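Local coordinates for protein adenosine deaminase (Burkholderia ambifaria, PDB 4GXW) that binds zinc and probably catalyses hydrolytic deamination of adenine or adenosine, as expected for a TIM-barrel metallo-dependent hydrolase of the adenosine and AMP deaminase family, at residues A[226-229]-A[230-234]; A[253-256]-A[257-260]; A[287-291]-A[292-296]; A[327-330]-A[331-334]; A[339-343]-A[344-348]. All coordinates share one frame; numbering follows the deposited sequence.

Contact 1: residues A[226-229]-A[230-234]; sequences NVET and AVDLL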
loop_
_atom_site.group_PDB
_atom_site.type_symbol
_atom_site.label_atom_id
_atom_site.label_comp_id
_atom_site.label_asym_id
_atom_site.label_seq_id
_atom_site.Cartn_x
_atom_site.Cartn_y
_atom_site.Cartn_z
ATOM N N ASN A 226 -0.981 17.532 9.278
ATOM C CA ASN A 226 0.091 16.627 8.848
ATOM C C ASN A 226 0.082 16.407 7.344
ATOM O O ASN A 226 1.134 16.238 6.721
ATOM C CB ASN A 226 0.020 15.273 9.560
ATOM C CG ASN A 226 0.500 15.341 10.998
ATOM O OD1 ASN A 226 0.884 16.407 11.496
ATOM N ND2 ASN A 226 0.488 14.193 11.677
ATOM N N VAL A 227 -1.111 16.369 6.753
ATOM C CA VAL A 227 -1.215 16.266 5.298
ATOM C C VAL A 227 -0.656 17.523 4.635
ATOM O O VAL A 227 0.121 17.443 3.672
ATOM C CB VAL A 227 -2.674 16.011 4.856
ATOM C CG1 VAL A 227 -2.761 15.828 3.338
ATOM C CG2 VAL A 227 -3.227 14.787 5.575
ATOM N N GLU A 228 -1.062 18.678 5.147
ATOM C CA GLU A 228 -0.539 19.946 4.653
ATOM C C GLU A 228 0.991 20.011 4.745
ATOM O O GLU A 228 1.666 20.437 3.803
ATOM C CB GLU A 228 -1.166 21.125 5.414
ATOM C CG GLU A 228 -0.704 22.479 4.911
ATOM C CD GLU A 228 -1.201 23.623 5.764
ATOM O OE1 GLU A 228 -1.397 23.424 6.990
ATOM O OE2 GLU A 228 -1.390 24.728 5.206
ATOM N N THR A 229 1.542 19.590 5.879
ATOM C CA THR A 229 2.990 19.582 6.058
ATOM C C THR A 229 3.675 18.643 5.052
ATOM O O THR A 229 4.684 19.012 4.440
ATOM C CB THR A 229 3.353 19.197 7.497
ATOM O OG1 THR A 229 2.823 20.192 8.380
ATOM C CG2 THR A 229 4.864 19.137 7.674
ATOM N N ALA A 230 3.129 17.445 4.852
ATOM C CA ALA A 230 3.716 16.527 3.879
ATOM C C ALA A 230 3.752 17.133 2.482
ATOM O O ALA A 230 4.781 17.080 1.787
ATOM C CB ALA A 230 2.963 15.212 3.861
ATOM N N VAL A 231 2.632 17.720 2.068
ATOM C CA VAL A 231 2.530 18.251 0.719
ATOM C C VAL A 231 3.307 19.552 0.529
ATOM O O VAL A 231 3.992 19.723 -0.480
ATOM C CB VAL A 231 1.052 18.428 0.317
ATOM C CG1 VAL A 231 0.941 19.093 -1.043
ATOM C CG2 VAL A 231 0.342 17.074 0.327
ATOM N N ASP A 232 3.206 20.461 1.493
ATOM C CA ASP A 232 3.738 21.810 1.304
ATOM C C ASP A 232 5.055 22.130 2.005
ATOM O O ASP A 232 5.675 23.144 1.695
ATOM C CB ASP A 232 2.679 22.861 1.668
ATOM C CG ASP A 232 1.524 22.872 0.692
ATOM O OD1 ASP A 232 1.769 22.615 -0.507
ATOM O OD2 ASP A 232 0.378 23.141 1.120
ATOM N N LEU A 233 5.484 21.284 2.938
ATOM C CA LEU A 233 6.822 21.415 3.510
ATOM C C LEU A 233 7.741 20.340 2.934
ATOM O O LEU A 233 8.804 20.645 2.387
ATOM C CB LEU A 233 6.804 21.311 5.042
ATOM C CG LEU A 233 8.216 21.454 5.637
ATOM C CD1 LEU A 233 8.765 22.868 5.468
ATOM C CD2 LEU A 233 8.246 21.011 7.093
ATOM N N LEU A 234 7.337 19.080 3.048
ATOM C CA LEU A 234 8.173 17.985 2.565
ATOM C C LEU A 234 8.157 17.901 1.039
ATOM O O LEU A 234 9.060 17.312 0.441
ATOM C CB LEU A 234 7.746 16.648 3.175
ATOM C CG LEU A 234 7.746 16.575 4.702
ATOM C CD1 LEU A 234 7.441 15.149 5.119
ATOM C CD2 LEU A 234 9.073 17.047 5.304
HETATM O O HOH W 1 0.411 25.259 2.959
#

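Contact 2: residues A[253-256]-A[257-260]; sequences ARYA and ERGI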
loop_
_atom_site.group_PDB
_atom_site.type_symbol
_atom_site.label_atom_id
_atom_site.label_comp_id
_atom_site.label_asym_id
_atom_site.label_seq_id
_atom_site.Cartn_x
_atom_site.Cartn_y
_atom_site.Cartn_z
ATOM N N ALA A 253 -9.703 21.586 -1.964
ATOM C CA ALA A 253 -9.800 22.295 -3.240
ATOM C C ALA A 253 -8.420 22.536 -3.855
ATOM O O ALA A 253 -8.221 22.337 -5.055
ATOM C CB ALA A 253 -10.550 23.608 -3.059
ATOM N N ARG A 254 -7.466 22.947 -3.024
ATOM C CA ARG A 254 -6.118 23.231 -3.514
ATOM C C ARG A 254 -5.426 21.983 -4.025
ATOM O O ARG A 254 -4.802 21.997 -5.086
ATOM C CB ARG A 254 -5.274 23.898 -2.429
ATOM C CG ARG A 254 -5.748 25.293 -2.100
ATOM C CD ARG A 254 -4.833 26.016 -1.132
ATOM N NE ARG A 254 -5.410 27.310 -0.782
ATOM C CZ ARG A 254 -5.337 28.394 -1.548
ATOM N NH1 ARG A 254 -4.702 28.348 -2.713
ATOM N NH2 ARG A 254 -5.902 29.528 -1.151
ATOM N N TYR A 255 -5.553 20.893 -3.285
ATOM C CA TYR A 255 -4.855 19.674 -3.669
ATOM C C TYR A 255 -5.581 18.939 -4.797
ATOM O O TYR A 255 -4.944 18.240 -5.579
ATOM C CB TYR A 255 -4.598 18.769 -2.460
ATOM C CG TYR A 255 -3.669 19.370 -1.409
ATOM C CD1 TYR A 255 -2.978 20.566 -1.627
ATOM C CD2 TYR A 255 -3.481 18.732 -0.196
ATOM C CE1 TYR A 255 -2.137 21.106 -0.648
ATOM C CE2 TYR A 255 -2.648 19.263 0.777
ATOM C CZ TYR A 255 -1.978 20.440 0.547
ATOM O OH TYR A 255 -1.158 20.951 1.534
ATOM N N ALA A 256 -6.900 19.110 -4.882
ATOM C CA ALA A 256 -7.649 18.658 -6.058
ATOM C C ALA A 256 -7.124 19.345 -7.322
ATOM O O ALA A 256 -6.861 18.692 -8.328
ATOM C CB ALA A 256 -9.136 18.925 -5.884
ATOM N N GLU A 257 -6.961 20.663 -7.262
ATOM C CA GLU A 257 -6.449 21.409 -8.410
ATOM C C GLU A 257 -5.038 20.964 -8.810
ATOM O O GLU A 257 -4.701 20.927 -9.995
ATOM C CB GLU A 257 -6.475 22.910 -8.112
ATOM C CG GLU A 257 -5.962 23.764 -9.247
ATOM C CD GLU A 257 -6.124 25.236 -8.965
ATOM O OE1 GLU A 257 -5.727 25.685 -7.867
ATOM O OE2 GLU A 257 -6.658 25.951 -9.834
ATOM N N ARG A 258 -4.217 20.620 -7.824
ATOM C CA ARG A 258 -2.845 20.200 -8.097
ATOM C C ARG A 258 -2.755 18.737 -8.543
ATOM O O ARG A 258 -1.694 18.288 -8.987
ATOM C CB ARG A 258 -1.947 20.474 -6.881
ATOM C CG ARG A 258 -1.582 21.957 -6.749
ATOM C CD ARG A 258 -1.055 22.336 -5.370
ATOM N NE ARG A 258 0.167 21.617 -5.030
ATOM C CZ ARG A 258 0.801 21.723 -3.864
ATOM N NH1 ARG A 258 0.338 22.535 -2.926
ATOM N NH2 ARG A 258 1.902 21.023 -3.643
ATOM N N GLY A 259 -3.857 18.002 -8.419
ATOM C CA GLY A 259 -3.893 16.620 -8.872
ATOM C C GLY A 259 -3.087 15.639 -8.031
ATOM O O GLY A 259 -2.638 14.610 -8.535
ATOM N N ILE A 260 -2.903 15.960 -6.755
ATOM C CA ILE A 260 -2.167 15.091 -5.837
ATOM C C ILE A 260 -2.905 13.763 -5.667
ATOM O O ILE A 260 -4.091 13.751 -5.350
ATOM C CB ILE A 260 -2.027 15.748 -4.436
ATOM C CG1 ILE A 260 -1.368 17.127 -4.531
ATOM C CG2 ILE A 260 -1.278 14.825 -3.468
ATOM C CD1 ILE A 260 -0.063 17.130 -5.270
HETATM O O HOH W 2 -4.061 24.603 -6.046
HETATM O O HOH W 3 -6.251 15.124 -5.947
#

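Contact 3: residues A[287-291]-A[292-296]; sequences RKMPG and LGLKI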
loop_
_atom_site.group_PDB
_atom_site.type_symbol
_atom_site.label_atom_id
_atom_site.label_comp_id
_atom_site.label_asym_id
_atom_site.label_seq_id
_atom_site.Cartn_x
_atom_site.Cartn_y
_atom_site.Cartn_z
ATOM N N ARG A 287 -14.676 7.527 1.789
ATOM C CA ARG A 287 -15.901 7.555 0.995
ATOM C C ARG A 287 -16.177 8.945 0.403
ATOM O O ARG A 287 -16.755 9.058 -0.686
ATOM C CB ARG A 287 -17.088 7.093 1.854
ATOM C CG ARG A 287 -18.384 6.851 1.104
ATOM C CD ARG A 287 -19.545 6.641 2.075
ATOM N NE ARG A 287 -20.745 6.200 1.375
ATOM C CZ ARG A 287 -21.100 4.925 1.264
ATOM N NH1 ARG A 287 -22.202 4.592 0.603
ATOM N NH2 ARG A 287 -20.350 3.985 1.828
ATOM N N LYS A 288 -15.748 9.983 1.115
ATOM C CA LYS A 288 -16.032 11.367 0.739
ATOM C C LYS A 288 -14.939 11.994 -0.120
ATOM O O LYS A 288 -15.131 13.075 -0.663
ATOM C CB LYS A 288 -16.187 12.243 1.987
ATOM C CG LYS A 288 -17.189 11.777 3.027
ATOM C CD LYS A 288 -16.997 12.580 4.314
ATOM C CE LYS A 288 -18.088 12.318 5.344
ATOM N NZ LYS A 288 -17.852 11.060 6.112
ATOM N N MET A 289 -13.781 11.353 -0.212
ATOM C CA MET A 289 -12.638 12.016 -0.847
ATOM C C MET A 289 -12.825 12.379 -2.341
ATOM O O MET A 289 -12.533 13.510 -2.742
ATOM C CB MET A 289 -11.325 11.263 -0.571
ATOM C CG MET A 289 -10.884 11.356 0.897
ATOM S SD MET A 289 -9.567 10.220 1.352
ATOM C CE MET A 289 -8.107 11.085 0.778
ATOM N N PRO A 290 -13.337 11.447 -3.165
ATOM C CA PRO A 290 -13.519 11.803 -4.581
ATOM C C PRO A 290 -14.516 12.953 -4.794
ATOM O O PRO A 290 -14.304 13.798 -5.669
ATOM C CB PRO A 290 -14.019 10.489 -5.210
ATOM C CG PRO A 290 -13.422 9.417 -4.333
ATOM C CD PRO A 290 -13.541 10.002 -2.939
ATOM N N GLY A 291 -15.581 13.001 -3.991
ATOM C CA GLY A 291 -16.557 14.078 -4.080
ATOM C C GLY A 291 -15.978 15.435 -3.706
ATOM O O GLY A 291 -16.544 16.474 -4.045
ATOM N N LEU A 292 -14.854 15.425 -2.997
ATOM C CA LEU A 292 -14.134 16.642 -2.652
ATOM C C LEU A 292 -13.081 16.984 -3.717
ATOM O O LEU A 292 -12.272 17.902 -3.534
ATOM C CB LEU A 292 -13.498 16.500 -1.267
ATOM C CG LEU A 292 -14.458 16.715 -0.094
ATOM C CD1 LEU A 292 -13.878 16.167 1.204
ATOM C CD2 LEU A 292 -14.766 18.204 0.042
ATOM N N GLY A 293 -13.102 16.243 -4.821
ATOM C CA GLY A 293 -12.233 16.511 -5.956
ATOM C C GLY A 293 -10.898 15.789 -5.921
ATOM O O GLY A 293 -10.086 15.947 -6.833
ATOM N N LEU A 294 -10.664 14.992 -4.882
ATOM C CA LEU A 294 -9.371 14.341 -4.700
ATOM C C LEU A 294 -9.258 13.074 -5.527
ATOM O O LEU A 294 -10.235 12.337 -5.686
ATOM C CB LEU A 294 -9.144 14.007 -3.225
ATOM C CG LEU A 294 -9.279 15.186 -2.263
ATOM C CD1 LEU A 294 -9.140 14.706 -0.829
ATOM C CD2 LEU A 294 -8.237 16.256 -2.566
ATOM N N LYS A 295 -8.061 12.829 -6.055
ATOM C CA LYS A 295 -7.739 11.592 -6.761
ATOM C C LYS A 295 -7.302 10.537 -5.769
ATOM O O LYS A 295 -6.250 10.686 -5.142
ATOM C CB LYS A 295 -6.594 11.833 -7.754
ATOM C CG LYS A 295 -6.943 12.720 -8.932
ATOM C CD LYS A 295 -5.807 12.723 -9.958
ATOM C CE LYS A 295 -6.190 13.468 -11.230
ATOM N NZ LYS A 295 -5.156 13.295 -12.294
ATOM N N ILE A 296 -8.092 9.482 -5.616
ATOM C CA ILE A 296 -7.717 8.380 -4.747
ATOM C C ILE A 296 -7.424 7.117 -5.548
ATOM O O ILE A 296 -7.831 6.990 -6.708
ATOM C CB ILE A 296 -8.765 8.093 -3.636
ATOM C CG1 ILE A 296 -10.026 7.437 -4.216
ATOM C CG2 ILE A 296 -9.089 9.373 -2.862
ATOM C CD1 ILE A 296 -11.064 7.054 -3.151
HETATM O O HOH W 4 -12.392 13.362 -7.747
#

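Contact 4: residues A[327-330]-A[331-334]; sequences DLKQ and FMLN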
loop_
_atom_site.group_PDB
_atom_site.type_symbol
_atom_site.label_atom_id
_atom_site.label_comp_id
_atom_site.label_asym_id
_atom_site.label_seq_id
_atom_site.Cartn_x
_atom_site.Cartn_y
_atom_site.Cartn_z
ATOM N N ASP A 327 -16.489 5.244 -11.497
ATOM C CA ASP A 327 -15.549 5.695 -10.468
ATOM C C ASP A 327 -14.289 4.830 -10.442
ATOM O O ASP A 327 -13.174 5.343 -10.322
ATOM C CB ASP A 327 -16.192 5.665 -9.075
ATOM C CG ASP A 327 -17.263 6.714 -8.888
ATOM O OD1 ASP A 327 -17.147 7.821 -9.467
ATOM O OD2 ASP A 327 -18.224 6.436 -8.132
ATOM N N LEU A 328 -14.468 3.515 -10.530
ATOM C CA LEU A 328 -13.327 2.595 -10.541
ATOM C C LEU A 328 -12.406 2.838 -11.744
ATOM O O LEU A 328 -11.188 2.751 -11.611
ATOM C CB LEU A 328 -13.784 1.129 -10.472
ATOM C CG LEU A 328 -13.866 0.510 -9.065
ATOM C CD1 LEU A 328 -14.702 1.358 -8.111
ATOM C CD2 LEU A 328 -14.400 -0.922 -9.134
ATOM N N LYS A 329 -12.972 3.168 -12.902
ATOM C CA LYS A 329 -12.131 3.515 -14.042
ATOM C C LYS A 329 -11.245 4.725 -13.718
ATOM O O LYS A 329 -10.051 4.742 -14.036
ATOM C CB LYS A 329 -12.975 3.792 -15.291
ATOM C CG LYS A 329 -12.147 3.937 -16.564
ATOM C CD LYS A 329 -13.004 4.197 -17.784
ATOM C CE LYS A 329 -12.141 4.358 -19.033
ATOM N NZ LYS A 329 -12.986 4.566 -20.243
ATOM N N GLN A 330 -11.832 5.732 -13.074
ATOM C CA GLN A 330 -11.063 6.894 -12.650
ATOM C C GLN A 330 -9.982 6.518 -11.639
ATOM O O GLN A 330 -8.866 7.022 -11.718
ATOM C CB GLN A 330 -11.974 7.996 -12.107
ATOM C CG GLN A 330 -12.847 8.630 -13.178
ATOM C CD GLN A 330 -12.048 9.044 -14.403
ATOM O OE1 GLN A 330 -11.060 9.769 -14.296
ATOM N NE2 GLN A 330 -12.469 8.567 -15.578
ATOM N N PHE A 331 -10.299 5.630 -10.698
ATOM C CA PHE A 331 -9.288 5.193 -9.738
ATOM C C PHE A 331 -8.111 4.506 -10.441
ATOM O O PHE A 331 -6.963 4.679 -10.038
ATOM C CB PHE A 331 -9.862 4.224 -8.698
ATOM C CG PHE A 331 -10.961 4.792 -7.840
ATOM C CD1 PHE A 331 -11.145 6.162 -7.678
ATOM C CD2 PHE A 331 -11.828 3.927 -7.197
ATOM C CE1 PHE A 331 -12.163 6.650 -6.874
ATOM C CE2 PHE A 331 -12.851 4.408 -6.401
ATOM C CZ PHE A 331 -13.027 5.770 -6.245
ATOM N N MET A 332 -8.406 3.710 -11.465
ATOM C CA MET A 332 -7.366 3.089 -12.282
ATOM C C MET A 332 -6.470 4.148 -12.925
ATOM O O MET A 332 -5.236 4.060 -12.868
ATOM C CB MET A 332 -7.987 2.203 -13.371
ATOM C CG MET A 332 -6.935 1.547 -14.255
ATOM S SD MET A 332 -7.632 0.626 -15.638
ATOM C CE MET A 332 -8.185 1.962 -16.685
ATOM N N LEU A 333 -7.090 5.162 -13.512
ATOM C CA LEU A 333 -6.332 6.251 -14.113
ATOM C C LEU A 333 -5.521 7.026 -13.071
ATOM O O LEU A 333 -4.392 7.443 -13.344
ATOM C CB LEU A 333 -7.260 7.174 -14.908
ATOM C CG LEU A 333 -7.940 6.507 -16.112
ATOM C CD1 LEU A 333 -8.995 7.424 -16.693
ATOM C CD2 LEU A 333 -6.905 6.134 -17.169
ATOM N N ASN A 334 -6.083 7.195 -11.872
ATOM C CA ASN A 334 -5.356 7.839 -10.778
ATOM C C ASN A 334 -4.090 7.079 -10.399
ATOM O O ASN A 334 -3.055 7.678 -10.099
ATOM C CB ASN A 334 -6.247 7.998 -9.542
ATOM C CG ASN A 334 -7.446 8.898 -9.786
ATOM O OD1 ASN A 334 -7.484 9.679 -10.752
ATOM N ND2 ASN A 334 -8.427 8.808 -8.891
HETATM O O HOH W 5 -9.832 11.107 -11.940
#

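Contact 5: residues A[339-343]-A[344-348]; sequences AWVDD and DTKAA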
loop_
_atom_site.group_PDB
_atom_site.type_symbol
_atom_site.label_atom_id
_atom_site.label_comp_id
_atom_site.label_asym_id
_atom_site.label_seq_id
_atom_site.Cartn_x
_atom_site.Cartn_y
_atom_site.Cartn_z
ATOM N N ALA A 339 1.829 6.799 -10.229
ATOM C CA ALA A 339 2.969 5.889 -10.276
ATOM C C ALA A 339 4.287 6.611 -10.540
ATOM O O ALA A 339 4.336 7.656 -11.194
ATOM C CB ALA A 339 2.732 4.792 -11.317
ATOM N N TRP A 340 5.361 6.016 -10.040
ATOM C CA TRP A 340 6.690 6.580 -10.187
ATOM C C TRP A 340 7.382 5.969 -11.401
ATOM O O TRP A 340 8.366 5.237 -11.293
ATOM C CB TRP A 340 7.477 6.389 -8.893
ATOM C CG TRP A 340 6.966 7.293 -7.797
ATOM C CD1 TRP A 340 6.013 8.279 -7.918
ATOM C CD2 TRP A 340 7.379 7.304 -6.425
ATOM N NE1 TRP A 340 5.824 8.901 -6.702
ATOM C CE2 TRP A 340 6.640 8.316 -5.771
ATOM C CE3 TRP A 340 8.284 6.546 -5.682
ATOM C CZ2 TRP A 340 6.800 8.601 -4.412
ATOM C CZ3 TRP A 340 8.441 6.830 -4.338
ATOM C CH2 TRP A 340 7.706 7.849 -3.721
ATOM N N VAL A 341 6.814 6.271 -12.565
ATOM C CA VAL A 341 7.351 5.846 -13.852
ATOM C C VAL A 341 7.356 7.061 -14.766
ATOM O O VAL A 341 6.763 8.091 -14.427
ATOM C CB VAL A 341 6.515 4.708 -14.495
ATOM C CG1 VAL A 341 6.553 3.460 -13.630
ATOM C CG2 VAL A 341 5.064 5.148 -14.753
ATOM N N ASP A 342 8.008 6.959 -15.921
ATOM C CA ASP A 342 8.088 8.143 -16.780
ATOM C C ASP A 342 6.797 8.422 -17.561
ATOM O O ASP A 342 5.882 7.582 -17.606
ATOM C CB ASP A 342 9.324 8.132 -17.696
ATOM C CG ASP A 342 9.336 6.973 -18.679
ATOM O OD1 ASP A 342 8.266 6.414 -18.993
ATOM O OD2 ASP A 342 10.435 6.634 -19.167
ATOM N N ASP A 343 6.731 9.605 -18.164
ATOM C CA ASP A 343 5.526 10.045 -18.860
ATOM C C ASP A 343 5.141 9.125 -20.017
ATOM O O ASP A 343 3.951 8.903 -20.261
ATOM C CB ASP A 343 5.685 11.478 -19.371
ATOM C CG ASP A 343 5.746 12.491 -18.249
ATOM O OD1 ASP A 343 5.376 12.144 -17.109
ATOM O OD2 ASP A 343 6.157 13.638 -18.512
ATOM N N ASP A 344 6.135 8.596 -20.731
ATOM C CA ASP A 344 5.856 7.709 -21.862
ATOM C C ASP A 344 5.138 6.455 -21.395
ATOM O O ASP A 344 4.169 6.002 -22.015
ATOM C CB ASP A 344 7.145 7.314 -22.591
ATOM C CG ASP A 344 7.740 8.455 -23.384
ATOM O OD1 ASP A 344 6.998 9.409 -23.708
ATOM O OD2 ASP A 344 8.951 8.392 -23.692
ATOM N N THR A 345 5.609 5.911 -20.280
ATOM C CA THR A 345 5.006 4.733 -19.687
ATOM C C THR A 345 3.570 5.027 -19.256
ATOM O O THR A 345 2.661 4.246 -19.532
ATOM C CB THR A 345 5.849 4.224 -18.502
ATOM O OG1 THR A 345 7.160 3.877 -18.974
ATOM C CG2 THR A 345 5.205 3.007 -17.858
ATOM N N LYS A 346 3.352 6.171 -18.614
ATOM C CA LYS A 346 2.002 6.538 -18.195
ATOM C C LYS A 346 1.075 6.667 -19.393
ATOM O O LYS A 346 -0.059 6.179 -19.358
ATOM C CB LYS A 346 1.999 7.844 -17.399
ATOM C CG LYS A 346 2.674 7.737 -16.047
ATOM C CD LYS A 346 2.603 9.059 -15.290
ATOM C CE LYS A 346 3.301 8.955 -13.945
ATOM N NZ LYS A 346 3.249 10.243 -13.186
ATOM N N ALA A 347 1.554 7.309 -20.457
ATOM C CA ALA A 347 0.730 7.503 -21.643
ATOM C C ALA A 347 0.363 6.167 -22.271
ATOM O O ALA A 347 -0.784 5.962 -22.698
ATOM C CB ALA A 347 1.445 8.390 -22.655
ATOM N N ALA A 348 1.331 5.254 -22.335
ATOM C CA ALA A 348 1.066 3.930 -22.881
ATOM C C ALA A 348 0.020 3.190 -22.045
ATOM O O ALA A 348 -0.911 2.588 -22.583
ATOM C CB ALA A 348 2.361 3.122 -22.993
HETATM O O HOH W 6 5.235 10.266 -11.227
HETATM O O HOH W 7 6.050 10.733 -14.854
HETATM O O HOH W 8 3.299 12.662 -15.341
#

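Contact 1: residues A[226-229]-A[230-234]
The carbonyl oxygen of T229 is gripped twice as the helix ends. L233 N reaches T229 O at 2.8 Å, and L234 N meets the same oxygen at 3.0 Å, almost in line with the carbonyl bond. The first of these bonds closes a regular turn; the second spans one residue more and draws the chain in as it leaves the helix. T229 and L233 also lie alongside each other, pointing the same way, and their methyls T229 CG2 and L233 CD2 touch at 3.9 Å. The hydroxyl of T229 sits beside its own backbone N (chi1 -63°), from where it bonds to R225 O one turn earlier, a common use of threonine within a helix. On another side of the same turn, the E228 and D232 carboxylates, four residues apart, stand near each other with their planes 68° apart. A water donates to both, at 2.9 Å to E228 OE2 and 2.8 Å to D232 OD2, and probably softens their repulsion. D232 is further matched by R258 and Y255. The small A230 and the branched V231 suit buried positions, whereas the acids E228 and D232 lie where water can still reach them beside helix 249-258. Helix 224-232 is the crossover of a beta-alpha-beta unit joining strands 212-217 and 238-239, the repeating element of a TIM barrel, and strand 212-217 carries the zinc ligand H216.

Contact 2: residues A[253-256]-A[257-260]
The Y255 ring and the R258 guanidinium stand nearly upright to one another, their planes 79° apart, and run side by side in the same direction. R258 NH1 approaches Y255 CE1 obliquely at 3.7 Å. A bend at chi3 (61°) turns the arginine to travel beside the ring, and D232 of helix 224-232 receives the polar ends of both. On the ring's aliphatic stem, Y255 CB meets I260 CG1 at 4.2 Å. The backbone folds I260 back to that position. G259 takes a positive phi of 71°, easy for glycine, and a Schellman motif ends the helix: I260 N bonds to Y255 O at 3.3 Å and G259 N to A256 O at 3.1 Å. On the solvent side E257 extends outward, and a water links its OE1 (2.7 Å) to R254 O (2.9 Å), a fitting job for an exposed acid. A small residue suits position 256, where A256 CB packs against G293 O. Helix 249-258 thus lies with Y255 and R258 turned to helix 224-232 and A256 turned to the loop before strand 295-298, while I260 leads directly into strand 261-264, which pairs in parallel with strand 295-298.

Contact 3: residues A[287-291]-A[292-296]
The ring of P290 forms a rigid bump that the end of I296 meets at about a right angle, with P290 CG 3.5 Å from I296 CD1. Next to it, the other branch of the isoleucine fills the angle beside M289, its CG2 lying 3.7 Å from M289 CB. I296 can serve both neighbours because its CG1 stands between backbone N and carbonyl carbon (chi1 73°), the crowded position, which directs CG1 and CD1 to the proline and leaves CG2 toward M289. M289 bends at chi3, and its CE comes near both L294 CD1 and I296 CG2; a flexible thioether suits this irregular hollow between two branched side chains. The turn comes just before strand 295-298, which pairs in parallel with strand 261-264 in the wall of the TIM barrel. F262 of that neighbouring strand packs on M289 and L294, while F331 of helix 325-338 covers P290 and I296. The loop is curled by its own backbone: M289 O accepts from L292 N at 3.0 Å and from L294 N at 3.2 Å, the two donors arriving from opposite faces of the carbonyl plane. G293 N bonds to P290 O at 2.9 Å, and the glycine's phi of 91° lets the chain double back where a side chain would be jammed against the preceding carbonyl. As the chain returns, P290 CA makes a nearly straight C-H...O contact with L294 O. One water donates to both P290 O (2.9 Å) and L294 O (3.2 Å), bridging the two limbs of the turn.

Contact 4: residues A[327-330]-A[331-334]
F331 folds back over the preceding turn of helix 325-338, so that D327 O lies 3.3 Å above one face of its ring, offset toward the rim. This is a regular alpha-helical segment on the outside of the TIM barrel, and that same oxygen takes the i to i+4 bond from F331 N at 2.9 Å. With CG beside its own backbone N (chi1 -61°), the ring leans back toward the preceding turn. Here the packing is close: L328 CD1 touches F331 CE2 at 4.0 Å, the two side chains meeting at a slant. W314 and M317 of helix 310-319 press on both, F323 meets the phenylalanine edge-to-face, and P298 of strand 295-298 also touches the ring. Flat, wide phenylalanine and branched leucine suit such a buried seam. K329 and M332 face helix 343-371, where the lysine, fully extended, reaches a salt bridge with D358. The opposite character appears at Q330, which is exposed. Its chain bends at chi2 (-50°), laying the amide across L333, with Q330 NE2 3.8 Å from L333 CD1, a loose polar-on-apolar cover. N334 stands between these two regions. Its ND2 lies at the edge of the F331 ring, in the ring plane, and is satisfied by I296 O of the barrel strand; its other amide atom turns to water. A single water donates to N334 OD1 and to Q330 OE1, each at 3.0 Å.

Contact 5: residues A[339-343]-A[344-348]
A chi1 of 63° puts the D342 carboxylate between its backbone N and carbonyl carbon, swinging OD1 over the start of the next helix, where T345 waits with its hydroxyl beside its own backbone N (chi1 -61°). D342 OD1 consequently accepts twice, from T345 N at 3.0 Å and from T345 OG1 at 2.8 Å. The backbone N-H comes nearly along the C-O axis, the hydroxyl from the syn side and tilted out of the carboxylate plane, so the pair fixes the acid's rotation. Aspartate, short and charged, is well suited to this N-cap of helix 343-371, accepting from an N-H of the first helical turn, as N-cap side chains do. D343 and D344 follow, and three acids at a helix start are probably stabilised by the helix dipole. The threonine's methyl faces inward: T345 CG2 lies 3.8 Å from V341 CG2, which also touches the stem of K346. V341 belongs to the loop from helix 325-338, which runs past the barrel strands 110-117 and 151-159. K346, extended throughout, lies back along this loop with CE 3.2 Å from A339 O, and its ammonium bonds to D337 O at the end of the preceding helix. Waters complete its shell. One links K346 NZ to A339 O, at 2.8 Å from each. A second donates to D343 OD1 and accepts from K346 NZ at 3.2 Å, and a third joins that carboxylate oxygen to V341 O, so the lysine and D343 interact through solvent.

All five contacts are local, yet their settings differ. Contact 2 is the most superficial, while the others are partly buried, contact 4 having the phenylalanine-centred core. Contacts 1 and 2 meet through a polar, charged seam between helices 224-232 and 249-258. Contacts 3 and 4 meet instead through apolar packing, plus an asparagine bonded to a barrel-strand carbonyl. Contact 2 also abuts the turn of contact 3, A256 against G293. Helix ends mark three of them: contacts 1 and 2 close helices through backbone carbonyls, whereas contact 5 opens one with a side-chain cap. Contact 4 lies mid-helix and touches no part of contact 5.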